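Long-range contact in NikO protein (Streptomyces tendae, PDB 4FQD), which is an enolpyruvyl transferase of the MurA type, essential in nikkomycin biosynthesis, where it probably acts on a uridine nucleotide: residues Leu378-Ala383 with Gly393-His398. The protein carries 4 engineered substitutions. Residues are numbered along the deposited sequence; the frame is centred on the assembly and turned at random.
Sequences LGIRTA and GPCPPH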
# COMPACT_ATOMS: atom_id res chain seq x y z
N LEU A 378 -13.65 -22.02 3.58
CA LEU A 378 -14.98 -21.57 3.93
C LEU A 378 -15.73 -20.97 2.74
O LEU A 378 -16.94 -20.79 2.79
CB LEU A 378 -14.93 -20.56 5.08
CG LEU A 378 -14.47 -21.11 6.44
CD1 LEU A 378 -14.45 -20.01 7.48
CD2 LEU A 378 -15.37 -22.26 6.88
N GLY A 379 -14.99 -20.66 1.68
CA GLY A 379 -15.59 -20.11 0.48
C GLY A 379 -15.02 -18.75 0.10
O GLY A 379 -15.30 -18.23 -0.98
N ILE A 380 -14.23 -18.17 1.00
CA ILE A 380 -13.62 -16.87 0.76
C ILE A 380 -12.49 -16.98 -0.26
O ILE A 380 -11.60 -17.82 -0.14
CB ILE A 380 -13.08 -16.26 2.07
CG1 ILE A 380 -14.20 -16.20 3.12
CG2 ILE A 380 -12.51 -14.88 1.82
CD1 ILE A 380 -13.75 -15.64 4.45
N ARG A 381 -12.53 -16.12 -1.28
CA ARG A 381 -11.54 -16.15 -2.35
C ARG A 381 -10.34 -15.26 -2.02
O ARG A 381 -10.48 -14.05 -1.90
CB ARG A 381 -12.17 -15.66 -3.66
CG ARG A 381 -13.52 -16.28 -3.99
CD ARG A 381 -13.38 -17.58 -4.75
NE ARG A 381 -14.49 -17.77 -5.68
CZ ARG A 381 -15.66 -18.31 -5.35
NH1 ARG A 381 -15.88 -18.72 -4.11
NH2 ARG A 381 -16.61 -18.44 -6.27
N THR A 382 -9.17 -15.87 -1.88
CA THR A 382 -7.96 -15.12 -1.58
C THR A 382 -6.82 -15.44 -2.55
O THR A 382 -6.86 -16.44 -3.26
CB THR A 382 -7.46 -15.39 -0.14
OG1 THR A 382 -7.03 -16.75 -0.03
CG2 THR A 382 -8.55 -15.11 0.88
N ALA A 383 -5.82 -14.56 -2.57
CA ALA A 383 -4.62 -14.77 -3.35
C ALA A 383 -3.43 -14.20 -2.59
O ALA A 383 -3.49 -13.08 -2.09
CB ALA A 383 -4.75 -14.13 -4.72
N GLY A 393 -13.74 -9.86 -3.19
CA GLY A 393 -15.11 -9.68 -2.74
C GLY A 393 -16.04 -9.35 -3.88
O GLY A 393 -15.61 -8.79 -4.89
N PRO A 394 -17.33 -9.70 -3.74
CA PRO A 394 -17.90 -10.36 -2.56
C PRO A 394 -17.63 -11.86 -2.55
O PRO A 394 -17.79 -12.53 -3.57
CB PRO A 394 -19.41 -10.12 -2.72
CG PRO A 394 -19.56 -9.14 -3.85
CD PRO A 394 -18.37 -9.34 -4.72
N CYS A 395 -17.21 -12.38 -1.40
CA CYS A 395 -16.99 -13.81 -1.23
C CYS A 395 -17.13 -14.22 0.23
O CYS A 395 -16.18 -14.73 0.83
CB CYS A 395 -15.60 -14.19 -1.76
SG CYS A 395 -14.24 -13.25 -1.03
N PRO A 396 -18.33 -14.03 0.80
CA PRO A 396 -18.52 -14.33 2.23
C PRO A 396 -18.43 -15.83 2.49
O PRO A 396 -18.81 -16.62 1.63
CB PRO A 396 -19.94 -13.83 2.50
CG PRO A 396 -20.63 -13.94 1.19
CD PRO A 396 -19.59 -13.64 0.15
N PRO A 397 -17.93 -16.22 3.67
CA PRO A 397 -17.80 -17.63 4.05
C PRO A 397 -19.16 -18.30 4.14
O PRO A 397 -20.09 -17.72 4.71
CB PRO A 397 -17.13 -17.57 5.43
CG PRO A 397 -17.47 -16.21 5.95
CD PRO A 397 -17.49 -15.32 4.75
N HIS A 398 -19.29 -19.50 3.58
CA HIS A 398 -20.57 -20.19 3.56
C HIS A 398 -20.44 -21.71 3.62
O HIS A 398 -21.37 -22.39 4.05
CB HIS A 398 -21.37 -19.78 2.31
CG HIS A 398 -20.71 -20.15 1.02
ND1 HIS A 398 -19.76 -19.36 0.41
CD2 HIS A 398 -20.87 -21.23 0.22
CE1 HIS A 398 -19.36 -19.94 -0.71
NE2 HIS A 398 -20.02 -21.08 -0.84
O HOH W 1 -17.66 -16.82 -1.40
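I380 lies against C395 and P397. CB sits 3.7 Å from the carbonyl O of C395. CG2 turns to the thiol, 3.7 Å from C395 SG, while CG1 comes close to C395 O. CG1 is anti to the carbonyl carbon (chi1 -55°), and beyond it CD1 ends 3.8 Å from P397 CD, the two side chains side by side. An alanine here would probably leave P397 CD and C395 SG without these aliphatic partners and open a gap beside the proline ring. H398 N donates a nearly straight bond (168°) to L378 O at 2.8 Å, and R381 N donates to C395 SG over 3.4 Å. Water 1 bridges G379 O and P396 O; within its own segment H398 ND1 donates to P396 O, which lies in its ring plane. G379, with positive phi, closes helix 372-378 in a Schellman motif; a CB there would clash with H398 CE1. In the beta/alpha inverse barrel, this roughly antiparallel structural packing ties the turn between that helix and strand 382-385 to the loop after strand 388-393. I380 packs on L375 of that helix and on A352 in a loop, L378 on T402 and L404 of strand 402-405.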